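Local coordinates for putative exotoxin (superantigen) (Streptococcus pyogenes, PDB 1TY0), which probably acts as a secreted superantigen toxin, using a common surface for T-cell receptor binding and for dimerization, and has a zinc site, at residues D31-T35 with H36-I40; R139-M143 with Q144-I148. All coordinates share one frame; numbering follows the deposited sequence.

Contact 1: D31-T35 with H36-I40; sequences DYLTT and HDFYI
Thr34 reaches across the turn to Asp37 and Tyr39. Thr34 CB lies 4.1 Å from Asp37 O, and there the side chain forks. The OG1 branch sits between the backbone N and the carbonyl carbon (chi1 63°), which turns it to the start of the returning strand: Thr34 OG1 takes a weak bond from Asp37 N at 3.0 Å, bent to 124° at the hydrogen. One water meets the same hydroxyl, accepts from His36 N and donates to Asp37 OD1, joining three polar groups of the turn. The CG2 branch, anti to the carbonyl carbon, is directed back along the hairpin, where Thr34 CG2 meets the edge of the Tyr39 ring, in its plane, 3.7 Å from Tyr39 CE2. At the apex Thr35 OG1 and His36 ND1 share a hydrogen bond of 2.7 Å, while His36 NE2 bonds to Ser58.

This is the tip of the beta hairpin of strands 28-33 and 37-41 in the OB-fold domain, with the two short strands running almost exactly antiparallel. Thr34 N gives Asp37 O an almost straight bond (177°) in the carbonyl plane. Tyr32 and Tyr39 form a hydrogen-bonded antiparallel pair, and Asp31 N also donates to Tyr39 O, the doubly used acceptor of a classic beta bulge. The Tyr32 and Tyr39 side chains start from one face of the sheet, their CB atoms 4.2 Å apart. From the other face Leu33 and Phe38 extend side by side, a non-hydrogen-bonded pair in which Leu33 CD2 comes obliquely to Phe38 CD1 at 3.4 Å; the Phe38 ring also makes an edge-to-face contact with Phe64.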
loop_
_atom_site.group_PDB
_atom_site.type_symbol
_atom_site.label_atom_id
_atom_site.label_comp_id
_atom_site.label_asym_id
_atom_site.label_seq_id
_atom_site.Cartn_x
_atom_site.Cartn_y
_atom_site.Cartn_z
ATOM N N ASP A 31 13.674 12.867 -14.721
ATOM C CA ASP A 31 14.510 14.021 -14.398
ATOM C C ASP A 31 15.993 13.702 -14.466
ATOM O O ASP A 31 16.804 14.549 -14.861
ATOM C CB ASP A 31 14.175 14.562 -13.007
ATOM C CG ASP A 31 12.974 15.491 -13.015
ATOM O OD1 ASP A 31 12.451 15.792 -14.107
ATOM O OD2 ASP A 31 12.555 15.931 -11.927
ATOM N N TYR A 32 16.357 12.489 -14.077
ATOM C CA TYR A 32 17.761 12.103 -14.106
ATOM C C TYR A 32 17.927 10.592 -14.176
ATOM O O TYR A 32 17.079 9.836 -13.683
ATOM C CB TYR A 32 18.477 12.649 -12.863
ATOM C CG TYR A 32 19.974 12.718 -13.017
ATOM C CD1 TYR A 32 20.563 13.656 -13.869
ATOM C CD2 TYR A 32 20.804 11.830 -12.339
ATOM C CE1 TYR A 32 21.943 13.705 -14.039
ATOM C CE2 TYR A 32 22.190 11.869 -12.504
ATOM C CZ TYR A 32 22.749 12.811 -13.354
ATOM O OH TYR A 32 24.114 12.850 -13.510
ATOM N N LEU A 33 19.021 10.162 -14.805
ATOM C CA LEU A 33 19.344 8.749 -14.949
ATOM C C LEU A 33 20.762 8.462 -14.473
ATOM O O LEU A 33 21.715 9.114 -14.903
ATOM C CB LEU A 33 19.236 8.308 -16.418
ATOM C CG LEU A 33 17.872 8.337 -17.112
ATOM C CD1 LEU A 33 18.055 8.100 -18.608
ATOM C CD2 LEU A 33 16.966 7.268 -16.508
ATOM N N THR A 34 20.898 7.496 -13.576
ATOM C CA THR A 34 22.216 7.099 -13.104
ATOM C C THR A 34 22.421 5.698 -13.667
ATOM O O THR A 34 21.572 5.191 -14.407
ATOM C CB THR A 34 22.298 7.079 -11.566
ATOM O OG1 THR A 34 21.382 6.108 -11.049
ATOM C CG2 THR A 34 21.960 8.446 -11.003
ATOM N N THR A 35 23.533 5.065 -13.322
ATOM C CA THR A 35 23.823 3.738 -13.836
ATOM C C THR A 35 22.776 2.691 -13.474
ATOM O O THR A 35 22.537 1.763 -14.242
ATOM C CB THR A 35 25.197 3.245 -13.339
ATOM O OG1 THR A 35 25.170 3.099 -11.915
ATOM C CG2 THR A 35 26.285 4.244 -13.713
ATOM N N HIS A 36 22.141 2.846 -12.316
ATOM C CA HIS A 36 21.150 1.874 -11.876
ATOM C C HIS A 36 19.859 2.454 -11.301
ATOM O O HIS A 36 19.056 1.718 -10.715
ATOM C CB HIS A 36 21.780 0.925 -10.852
ATOM C CG HIS A 36 22.899 0.098 -11.406
ATOM N ND1 HIS A 36 24.164 0.605 -11.624
ATOM C CD2 HIS A 36 22.933 -1.188 -11.827
ATOM C CE1 HIS A 36 24.927 -0.335 -12.154
ATOM N NE2 HIS A 36 24.204 -1.433 -12.288
ATOM N N ASP A 37 19.649 3.757 -11.464
ATOM C CA ASP A 37 18.432 4.381 -10.943
ATOM C C ASP A 37 17.762 5.367 -11.887
ATOM O O ASP A 37 18.424 6.104 -12.620
ATOM C CB ASP A 37 18.723 5.127 -9.635
ATOM C CG ASP A 37 19.028 4.203 -8.480
ATOM O OD1 ASP A 37 20.172 3.710 -8.416
ATOM O OD2 ASP A 37 18.126 3.970 -7.635
ATOM N N PHE A 38 16.431 5.366 -11.852
ATOM C CA PHE A 38 15.620 6.304 -12.620
ATOM C C PHE A 38 15.157 7.293 -11.553
ATOM O O PHE A 38 14.699 6.865 -10.495
ATOM C CB PHE A 38 14.334 5.662 -13.155
ATOM C CG PHE A 38 14.521 4.715 -14.304
ATOM C CD1 PHE A 38 14.486 5.180 -15.615
ATOM C CD2 PHE A 38 14.652 3.348 -14.078
ATOM C CE1 PHE A 38 14.572 4.293 -16.690
ATOM C CE2 PHE A 38 14.741 2.452 -15.148
ATOM C CZ PHE A 38 14.700 2.933 -16.455
ATOM N N TYR A 39 15.292 8.594 -11.795
ATOM C CA TYR A 39 14.771 9.575 -10.845
ATOM C C TYR A 39 13.670 10.269 -11.621
ATOM O O TYR A 39 13.934 11.078 -12.508
ATOM C CB TYR A 39 15.860 10.550 -10.394
ATOM C CG TYR A 39 16.802 9.891 -9.421
ATOM C CD1 TYR A 39 16.374 9.551 -8.135
ATOM C CD2 TYR A 39 18.085 9.517 -9.809
ATOM C CE1 TYR A 39 17.200 8.849 -7.264
ATOM C CE2 TYR A 39 18.919 8.809 -8.946
ATOM C CZ TYR A 39 18.468 8.478 -7.678
ATOM O OH TYR A 39 19.277 7.755 -6.826
ATOM N N ILE A 40 12.431 9.921 -11.279
ATOM C CA ILE A 40 11.243 10.414 -11.971
ATOM C C ILE A 40 10.414 11.385 -11.146
ATOM O O ILE A 40 10.151 11.162 -9.965
ATOM C CB ILE A 40 10.330 9.226 -12.376
ATOM C CG1 ILE A 40 11.158 8.118 -13.040
ATOM C CG2 ILE A 40 9.214 9.707 -13.278
ATOM C CD1 ILE A 40 11.973 8.554 -14.225
HETATM O O HOH W 1 22.544 4.051 -9.679
#

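Contact 2: R139-M143 with Q144-I148; sequences RQYLM and QTYKI
Thr145 sets its hydroxyl against the Tyr141 ring one turn back: Thr145 OG1 stands 3.4 Å above the ring plane, offset toward the rim near CE1. The torsion of Tyr141 (CG anti to the backbone N, chi1 174°) leans the outward-standing ring toward the C-terminal end of the helix, under that bump. Thr145 OG1 also donates to Tyr141 O at 2.9 Å, and the backbone N of Thr145 reaches this carbonyl from the opposite face of its plane, so one oxygen is gripped twice. Arg81 of the second subunit bonds to the same hydroxyl and packs on Tyr141. The other branch, Thr145 CG2, lies 3.6 Å above one face of the Tyr146 ring, again toward the rim. Tyr141 CE2 meets that ring at its edge, 4.2 Å from Tyr146 CE2.

These residues form the last turns of helix 131-146 in the beta-grasp domain, where the helix packs on strand 201-209 through Leu142 on Ile206. Lys147, with positive phi, leaves the helical path, and the chain folds back. Ile148 is thereby brought beside the helix, its CG2 against Leu142 CB at 3.8 Å, while Leu142 CD2 comes obliquely to Tyr146 CD2 at 3.8 Å.

Farther round the helix, Gln140 bends at chi2 (-63°) to present its oxygen to the extended Gln144: Gln144 NE2 donates to Gln140 OE1 at 2.6 Å, in the carbonyl plane, with the two amides turned 49° apart. Gln140 NE2 bonds to Tyr18 O and Glu19.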
loop_
_atom_site.group_PDB
_atom_site.type_symbol
_atom_site.label_atom_id
_atom_site.label_comp_id
_atom_site.label_asym_id
_atom_site.label_seq_id
_atom_site.Cartn_x
_atom_site.Cartn_y
_atom_site.Cartn_z
ATOM N N ARG A 139 -1.468 -11.871 -9.045
ATOM C CA ARG A 139 -1.355 -12.459 -7.709
ATOM C C ARG A 139 -2.502 -11.972 -6.835
ATOM O O ARG A 139 -3.101 -12.750 -6.089
ATOM C CB ARG A 139 -0.016 -12.108 -7.053
ATOM C CG ARG A 139 1.159 -12.812 -7.700
ATOM C CD ARG A 139 2.424 -12.695 -6.870
ATOM N NE ARG A 139 3.596 -12.977 -7.691
ATOM C CZ ARG A 139 4.683 -13.614 -7.270
ATOM N NH1 ARG A 139 4.765 -14.060 -6.022
ATOM N NH2 ARG A 139 5.698 -13.786 -8.102
ATOM N N GLN A 140 -2.820 -10.685 -6.925
ATOM C CA GLN A 140 -3.923 -10.150 -6.140
ATOM C C GLN A 140 -5.227 -10.854 -6.518
ATOM O O GLN A 140 -6.032 -11.193 -5.649
ATOM C CB GLN A 140 -4.054 -8.645 -6.355
ATOM C CG GLN A 140 -3.347 -7.809 -5.293
ATOM C CD GLN A 140 -3.935 -8.012 -3.906
ATOM O OE1 GLN A 140 -5.147 -8.152 -3.751
ATOM N NE2 GLN A 140 -3.079 -8.015 -2.888
ATOM N N TYR A 141 -5.435 -11.076 -7.812
ATOM C CA TYR A 141 -6.643 -11.755 -8.266
ATOM C C TYR A 141 -6.680 -13.155 -7.665
ATOM O O TYR A 141 -7.705 -13.592 -7.135
ATOM C CB TYR A 141 -6.668 -11.858 -9.793
ATOM C CG TYR A 141 -7.822 -12.688 -10.315
ATOM C CD1 TYR A 141 -9.128 -12.198 -10.288
ATOM C CD2 TYR A 141 -7.612 -13.976 -10.798
ATOM C CE1 TYR A 141 -10.200 -12.974 -10.726
ATOM C CE2 TYR A 141 -8.677 -14.765 -11.238
ATOM C CZ TYR A 141 -9.966 -14.256 -11.198
ATOM O OH TYR A 141 -11.025 -15.033 -11.621
ATOM N N LEU A 142 -5.554 -13.854 -7.753
ATOM C CA LEU A 142 -5.447 -15.205 -7.214
ATOM C C LEU A 142 -5.597 -15.223 -5.694
ATOM O O LEU A 142 -6.176 -16.153 -5.131
ATOM C CB LEU A 142 -4.108 -15.826 -7.622
ATOM C CG LEU A 142 -3.959 -16.107 -9.122
ATOM C CD1 LEU A 142 -2.549 -16.551 -9.433
ATOM C CD2 LEU A 142 -4.964 -17.173 -9.543
ATOM N N MET A 143 -5.083 -14.198 -5.027
ATOM C CA MET A 143 -5.184 -14.125 -3.573
ATOM C C MET A 143 -6.634 -13.957 -3.150
ATOM O O MET A 143 -7.126 -14.655 -2.263
ATOM C CB MET A 143 -4.349 -12.955 -3.047
ATOM C CG MET A 143 -2.858 -13.203 -3.101
ATOM S SD MET A 143 -1.874 -11.704 -2.966
ATOM C CE MET A 143 -2.140 -11.258 -1.281
ATOM N N GLN A 144 -7.311 -13.022 -3.805
ATOM C CA GLN A 144 -8.708 -12.716 -3.526
ATOM C C GLN A 144 -9.672 -13.828 -3.920
ATOM O O GLN A 144 -10.646 -14.098 -3.216
ATOM C CB GLN A 144 -9.111 -11.456 -4.293
ATOM C CG GLN A 144 -8.406 -10.184 -3.862
ATOM C CD GLN A 144 -8.449 -9.114 -4.939
ATOM O OE1 GLN A 144 -9.287 -9.155 -5.843
ATOM N NE2 GLN A 144 -7.547 -8.145 -4.844
ATOM N N THR A 145 -9.391 -14.469 -5.047
ATOM C CA THR A 145 -10.267 -15.496 -5.594
ATOM C C THR A 145 -9.984 -16.945 -5.221
ATOM O O THR A 145 -10.906 -17.707 -4.925
ATOM C CB THR A 145 -10.292 -15.385 -7.131
ATOM O OG1 THR A 145 -10.525 -14.021 -7.500
ATOM C CG2 THR A 145 -11.402 -16.250 -7.717
ATOM N N TYR A 146 -8.716 -17.333 -5.238
ATOM C CA TYR A 146 -8.365 -18.707 -4.925
ATOM C C TYR A 146 -7.582 -18.881 -3.632
ATOM O O TYR A 146 -7.158 -19.989 -3.311
ATOM C CB TYR A 146 -7.611 -19.307 -6.113
ATOM C CG TYR A 146 -8.490 -19.409 -7.339
ATOM C CD1 TYR A 146 -9.484 -20.385 -7.424
ATOM C CD2 TYR A 146 -8.381 -18.489 -8.381
ATOM C CE1 TYR A 146 -10.352 -20.439 -8.516
ATOM C CE2 TYR A 146 -9.247 -18.536 -9.479
ATOM C CZ TYR A 146 -10.229 -19.513 -9.536
ATOM O OH TYR A 146 -11.084 -19.569 -10.616
ATOM N N LYS A 147 -7.400 -17.789 -2.893
ATOM C CA LYS A 147 -6.697 -17.820 -1.611
ATOM C C LYS A 147 -5.375 -18.579 -1.703
ATOM O O LYS A 147 -5.030 -19.358 -0.810
ATOM C CB LYS A 147 -7.586 -18.488 -0.555
ATOM C CG LYS A 147 -9.063 -18.119 -0.646
ATOM C CD LYS A 147 -9.309 -16.641 -0.411
ATOM C CE LYS A 147 -10.790 -16.306 -0.582
ATOM N NZ LYS A 147 -11.075 -14.863 -0.337
ATOM N N ILE A 148 -4.620 -18.336 -2.769
ATOM C CA ILE A 148 -3.369 -19.050 -2.966
ATOM C C ILE A 148 -2.305 -18.857 -1.890
ATOM O O ILE A 148 -1.393 -19.675 -1.786
ATOM C CB ILE A 148 -2.760 -18.744 -4.362
ATOM C CG1 ILE A 148 -2.143 -17.343 -4.395
ATOM C CG2 ILE A 148 -3.831 -18.914 -5.434
ATOM C CD1 ILE A 148 -3.023 -16.265 -3.903
#

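Following the chain from its N terminus, helix 5-18 comes first, and contact 1 then closes the hairpin between strands 28-33 and 37-41 in the OB-fold domain. The chain completes that sheet and enters the beta-grasp domain before contact 2 finishes helix 131-146. The two are in series, neither nested nor crossing, and each is local, folding one continuous run of residues on itself. The centres of contact 1 and contact 2 are about 34 Å apart, on opposite sides of the chain's centre. The nearest atoms of contact 1 and contact 2 are about 20 Å apart. Contact 1 ties neighbouring strands at the surface; contact 2 lies at a helix end that touches helix 5-18, strand 201-209 and the second subunit.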